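Local coordinates for protein synthesis inhibitor I (Hordeum vulgare, PDB 4FBC) that belongs to the plant ribosome-inactivating proteins and holds adenosine monophosphate in a pocket of its fold, at residues V132-L146 against Q162-V174. The protein carries 3 engineered substitutions. Residues are numbered along the deposited sequence; the frame is centred on the assembly and turned at random.
Sequences VALGRQQLADAVTAL and QAREAVTTLLLMV
Helix 136-146 and the lead-in around Val132 and Leu134 pack on helix 162-174 in a buried, largely apolar contact of the ribosome-inactivating protein fold. The two helix segments run at 127° to each other, with axes 8.6 Å apart at closest approach. Small residues make the close crossing possible: Ala142 CB lies 3.8 Å from Ala166 CB. Beside it the helices mesh knobs-into-holes. Leu146 fits among Ala163, Ala166, Val167 and Leu170. Leu170 fits in turn among Leu139, Ala142, Val143 and Leu146. These two leucines meet tip to tip through their CD1 methyls, while Leu139 comes across Leu170 nearly perpendicular, with Leu139 CD1 3.5 Å from Leu170 CD2. Leu69 of strand 64-70 touches both Val143 and Leu170, so this core adjoins the main sheet. Toward the other end, Leu134 and Met173 lie alongside each other, pointing opposite ways, with Leu134 CD2 against Met173 CG. Met173 bends at its last torsion (chi3 82°), and its CE methyl comes 3.3 Å from Gly135 O at the start of the helix. Phe186 and Leu190 of helix 181-190 touch Leu134. Val132 lays CG2 on Thr168 CG2 and CG1 on Leu172 CD1. Leu171 of the same helix turns from this interface and touches the bound adenosine monophosphate. At the Leu146 end of the contact, Ala145 CB rests against the side-chain amide of Gln162, 3.7 Å from Gln162 CD. No direct hydrogen bond joins the segments. Thr169 divides its two branches: CG2, anti to the backbone N, packs on Gln138 O, and OG1 donates to Glu165 O at 2.8 Å. That carbonyl also accepts from Thr169 N, on the opposite face of its plane. A water bridges the segments here, donating to Thr169 OG1 and, at 2.6 Å, to Ala133 O.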
loop_
_atom_site.group_PDB
_atom_site.type_symbol
_atom_site.label_atom_id
_atom_site.label_comp_id
_atom_site.label_asym_id
_atom_site.label_seq_id
_atom_site.Cartn_x
_atom_site.Cartn_y
_atom_site.Cartn_z
ATOM N N VAL A 132 -13.149 9.946 3.303
ATOM C CA VAL A 132 -12.247 10.344 2.224
ATOM C C VAL A 132 -12.805 10.009 0.840
ATOM O O VAL A 132 -12.979 8.841 0.493
ATOM C CB VAL A 132 -10.866 9.672 2.368
ATOM C CG1 VAL A 132 -9.899 10.214 1.326
ATOM C CG2 VAL A 132 -10.317 9.887 3.776
ATOM N N ALA A 133 -13.061 11.040 0.040
ATOM C CA ALA A 133 -13.532 10.836 -1.329
ATOM C C ALA A 133 -12.419 10.280 -2.210
ATOM O O ALA A 133 -11.325 10.849 -2.283
ATOM C CB ALA A 133 -14.067 12.132 -1.911
ATOM N N LEU A 134 -12.707 9.174 -2.884
ATOM C CA LEU A 134 -11.768 8.597 -3.834
ATOM C C LEU A 134 -12.376 8.691 -5.232
ATOM O O LEU A 134 -13.600 8.773 -5.371
ATOM C CB LEU A 134 -11.479 7.142 -3.469
ATOM C CG LEU A 134 -10.932 6.945 -2.044
ATOM C CD1 LEU A 134 -10.725 5.479 -1.732
ATOM C CD2 LEU A 134 -9.651 7.713 -1.867
ATOM N N GLY A 135 -11.527 8.677 -6.252
ATOM C CA GLY A 135 -11.989 8.746 -7.632
ATOM C C GLY A 135 -10.899 9.254 -8.551
ATOM O O GLY A 135 -9.804 9.603 -8.090
ATOM N N ARG A 136 -11.186 9.315 -9.851
ATOM C CA ARG A 136 -10.195 9.780 -10.816
ATOM C C ARG A 136 -9.730 11.226 -10.576
ATOM O O ARG A 136 -8.531 11.495 -10.568
ATOM C CB ARG A 136 -10.701 9.621 -12.255
ATOM C CG ARG A 136 -9.591 9.765 -13.285
ATOM C CD ARG A 136 -10.113 9.756 -14.718
ATOM N NE ARG A 136 -10.713 8.483 -15.119
ATOM C CZ ARG A 136 -10.028 7.389 -15.447
ATOM N NH1 ARG A 136 -8.706 7.384 -15.380
ATOM N NH2 ARG A 136 -10.663 6.288 -15.831
ATOM N N GLN A 137 -10.665 12.156 -10.395
ATOM C CA GLN A 137 -10.272 13.548 -10.173
ATOM C C GLN A 137 -9.527 13.746 -8.845
ATOM O O GLN A 137 -8.602 14.561 -8.765
ATOM C CB GLN A 137 -11.469 14.496 -10.258
ATOM C CG GLN A 137 -11.045 15.935 -10.474
ATOM C CD GLN A 137 -10.274 16.093 -11.771
ATOM O OE1 GLN A 137 -10.748 15.679 -12.830
ATOM N NE2 GLN A 137 -9.071 16.659 -11.693
ATOM N N GLN A 138 -9.919 13.005 -7.810
ATOM C CA GLN A 138 -9.216 13.092 -6.526
ATOM C C GLN A 138 -7.794 12.586 -6.659
ATOM O O GLN A 138 -6.881 13.108 -6.014
ATOM C CB GLN A 138 -9.944 12.305 -5.427
ATOM C CG GLN A 138 -11.240 12.938 -4.947
ATOM C CD GLN A 138 -12.385 12.748 -5.926
ATOM O OE1 GLN A 138 -12.243 12.072 -6.951
ATOM N NE2 GLN A 138 -13.534 13.334 -5.607
ATOM N N LEU A 139 -7.613 11.553 -7.477
ATOM C CA LEU A 139 -6.286 11.022 -7.761
ATOM C C LEU A 139 -5.456 12.059 -8.498
ATOM O O LEU A 139 -4.324 12.357 -8.108
ATOM C CB LEU A 139 -6.393 9.731 -8.577
ATOM C CG LEU A 139 -5.084 9.113 -9.067
ATOM C CD1 LEU A 139 -4.220 8.726 -7.883
ATOM C CD2 LEU A 139 -5.337 7.888 -9.951
ATOM N N ALA A 140 -6.031 12.628 -9.555
ATOM C CA ALA A 140 -5.344 13.646 -10.336
ATOM C C ALA A 140 -5.042 14.893 -9.502
ATOM O O ALA A 140 -3.968 15.464 -9.620
ATOM C CB ALA A 140 -6.164 14.020 -11.578
ATOM N N ASP A 141 -5.988 15.324 -8.674
ATOM C CA ASP A 141 -5.760 16.520 -7.850
ATOM C C ASP A 141 -4.698 16.270 -6.774
ATOM O O ASP A 141 -3.907 17.157 -6.454
ATOM C CB ASP A 141 -7.063 17.023 -7.215
ATOM C CG ASP A 141 -8.024 17.628 -8.236
ATOM O OD1 ASP A 141 -7.601 17.872 -9.384
ATOM O OD2 ASP A 141 -9.198 17.868 -7.881
ATOM N N ALA A 142 -4.678 15.061 -6.219
ATOM C CA ALA A 142 -3.652 14.699 -5.243
ATOM C C ALA A 142 -2.270 14.662 -5.894
ATOM O O ALA A 142 -1.284 15.131 -5.303
ATOM C CB ALA A 142 -3.971 13.364 -4.585
ATOM N N VAL A 143 -2.192 14.115 -7.107
ATOM C CA VAL A 143 -0.922 14.084 -7.834
ATOM C C VAL A 143 -0.452 15.514 -8.119
ATOM O O VAL A 143 0.717 15.845 -7.929
ATOM C CB VAL A 143 -1.008 13.237 -9.128
ATOM C CG1 VAL A 143 0.193 13.474 -10.032
ATOM C CG2 VAL A 143 -1.104 11.774 -8.785
ATOM N N THR A 144 -1.380 16.364 -8.544
ATOM C CA THR A 144 -1.075 17.770 -8.808
ATOM C C THR A 144 -0.548 18.502 -7.570
ATOM O O THR A 144 0.431 19.243 -7.651
ATOM C CB THR A 144 -2.312 18.516 -9.344
ATOM O OG1 THR A 144 -2.713 17.929 -10.589
ATOM C CG2 THR A 144 -2.000 19.990 -9.562
ATOM N N ALA A 145 -1.204 18.291 -6.433
ATOM C CA ALA A 145 -0.864 19.012 -5.203
ATOM C C ALA A 145 0.529 18.659 -4.692
ATOM O O ALA A 145 1.294 19.544 -4.281
ATOM C CB ALA A 145 -1.901 18.752 -4.131
ATOM N N LEU A 146 0.853 17.368 -4.710
ATOM C CA LEU A 146 2.146 16.900 -4.209
ATOM C C LEU A 146 3.266 17.148 -5.221
ATOM O O LEU A 146 4.386 17.501 -4.850
ATOM C CB LEU A 146 2.084 15.413 -3.822
ATOM C CG LEU A 146 1.077 15.019 -2.737
ATOM C CD1 LEU A 146 1.236 13.556 -2.327
ATOM C CD2 LEU A 146 1.179 15.923 -1.508
ATOM N N GLN A 162 -4.311 20.624 2.502
ATOM C CA GLN A 162 -4.335 20.088 1.139
ATOM C C GLN A 162 -3.366 18.917 0.979
ATOM O O GLN A 162 -3.716 17.883 0.401
ATOM C CB GLN A 162 -3.991 21.170 0.108
ATOM C CG GLN A 162 -3.701 20.586 -1.281
ATOM C CD GLN A 162 -3.363 21.632 -2.331
ATOM O OE1 GLN A 162 -4.210 21.999 -3.146
ATOM N NE2 GLN A 162 -2.117 22.097 -2.333
ATOM N N ALA A 163 -2.150 19.077 1.492
ATOM C CA ALA A 163 -1.139 18.029 1.367
ATOM C C ALA A 163 -1.527 16.765 2.137
ATOM O O ALA A 163 -1.298 15.658 1.651
ATOM C CB ALA A 163 0.226 18.536 1.821
ATOM N N ARG A 164 -2.094 16.923 3.335
ATOM C CA ARG A 164 -2.578 15.768 4.105
ATOM C C ARG A 164 -3.619 14.958 3.327
ATOM O O ARG A 164 -3.533 13.728 3.234
ATOM C CB ARG A 164 -3.196 16.203 5.440
ATOM C CG ARG A 164 -2.201 16.485 6.568
ATOM C CD ARG A 164 -2.955 16.859 7.840
ATOM N NE ARG A 164 -2.121 16.818 9.040
ATOM C CZ ARG A 164 -1.502 17.877 9.551
ATOM N NH1 ARG A 164 -1.625 19.059 8.963
ATOM N NH2 ARG A 164 -0.760 17.758 10.651
ATOM N N GLU A 165 -4.604 15.656 2.776
ATOM C CA GLU A 165 -5.679 14.999 2.047
ATOM C C GLU A 165 -5.134 14.313 0.799
ATOM O O GLU A 165 -5.579 13.221 0.438
ATOM C CB GLU A 165 -6.768 16.018 1.697
ATOM C CG GLU A 165 -7.375 16.677 2.932
ATOM C CD GLU A 165 -8.338 17.814 2.608
ATOM O OE1 GLU A 165 -8.407 18.234 1.431
ATOM O OE2 GLU A 165 -9.024 18.288 3.543
ATOM N N ALA A 166 -4.158 14.947 0.156
ATOM C CA ALA A 166 -3.519 14.366 -1.025
ATOM C C ALA A 166 -2.786 13.062 -0.695
ATOM O O ALA A 166 -2.946 12.059 -1.390
ATOM C CB ALA A 166 -2.574 15.351 -1.664
ATOM N N VAL A 167 -1.961 13.077 0.351
ATOM C CA VAL A 167 -1.323 11.844 0.812
ATOM C C VAL A 167 -2.330 10.743 1.163
ATOM O O VAL A 167 -2.136 9.578 0.799
ATOM C CB VAL A 167 -0.384 12.115 2.010
ATOM C CG1 VAL A 167 0.092 10.792 2.635
ATOM C CG2 VAL A 167 0.788 12.943 1.550
ATOM N N THR A 168 -3.410 11.111 1.854
ATOM C CA THR A 168 -4.430 10.152 2.269
ATOM C C THR A 168 -5.056 9.499 1.037
ATOM O O THR A 168 -5.256 8.272 0.985
ATOM C CB THR A 168 -5.539 10.829 3.097
ATOM O OG1 THR A 168 -4.956 11.490 4.228
ATOM C CG2 THR A 168 -6.548 9.810 3.584
ATOM N N THR A 169 -5.338 10.336 0.042
ATOM C CA THR A 169 -5.933 9.888 -1.218
ATOM C C THR A 169 -5.034 8.853 -1.891
ATOM O O THR A 169 -5.500 7.788 -2.316
ATOM C CB THR A 169 -6.152 11.072 -2.180
ATOM O OG1 THR A 169 -7.051 12.016 -1.575
ATOM C CG2 THR A 169 -6.753 10.575 -3.503
ATOM N N LEU A 170 -3.740 9.149 -1.971
ATOM C CA LEU A 170 -2.811 8.224 -2.605
ATOM C C LEU A 170 -2.598 6.943 -1.805
ATOM O O LEU A 170 -2.454 5.869 -2.383
ATOM C CB LEU A 170 -1.475 8.904 -2.900
ATOM C CG LEU A 170 -1.540 10.130 -3.802
ATOM C CD1 LEU A 170 -0.144 10.588 -4.177
ATOM C CD2 LEU A 170 -2.369 9.830 -5.063
ATOM N N LEU A 171 -2.559 7.054 -0.480
ATOM C CA LEU A 171 -2.401 5.876 0.364
ATOM C C LEU A 171 -3.514 4.882 0.074
ATOM O O LEU A 171 -3.272 3.676 -0.059
ATOM C CB LEU A 171 -2.427 6.277 1.840
ATOM C CG LEU A 171 -1.063 6.688 2.370
ATOM C CD1 LEU A 171 -1.199 7.200 3.787
ATOM C CD2 LEU A 171 -0.114 5.518 2.322
ATOM N N LEU A 172 -4.732 5.401 -0.047
ATOM C CA LEU A 172 -5.885 4.560 -0.306
ATOM C C LEU A 172 -5.875 3.997 -1.722
ATOM O O LEU A 172 -6.118 2.807 -1.917
ATOM C CB LEU A 172 -7.178 5.323 -0.017
ATOM C CG LEU A 172 -7.485 5.462 1.473
ATOM C CD1 LEU A 172 -8.435 6.624 1.698
ATOM C CD2 LEU A 172 -8.086 4.165 2.011
ATOM N N MET A 173 -5.550 4.836 -2.704
ATOM C CA MET A 173 -5.684 4.423 -4.106
ATOM C C MET A 173 -4.481 3.656 -4.645
ATOM O O MET A 173 -4.565 3.008 -5.700
ATOM C CB MET A 173 -6.015 5.638 -4.975
ATOM C CG MET A 173 -7.369 6.253 -4.599
ATOM S SD MET A 173 -7.839 7.624 -5.670
ATOM C CE MET A 173 -8.528 6.736 -7.084
ATOM N N VAL A 174 -3.366 3.711 -3.920
ATOM C CA VAL A 174 -2.181 2.941 -4.279
ATOM C C VAL A 174 -1.868 1.873 -3.224
ATOM O O VAL A 174 -1.979 0.682 -3.491
ATOM C CB VAL A 174 -0.949 3.848 -4.515
ATOM C CG1 VAL A 174 0.282 3.014 -4.843
ATOM C CG2 VAL A 174 -1.222 4.838 -5.639
HETATM O O HOH W 1 -9.690 12.722 -1.472
HETATM O O HOH W 2 -5.845 19.360 -4.639
#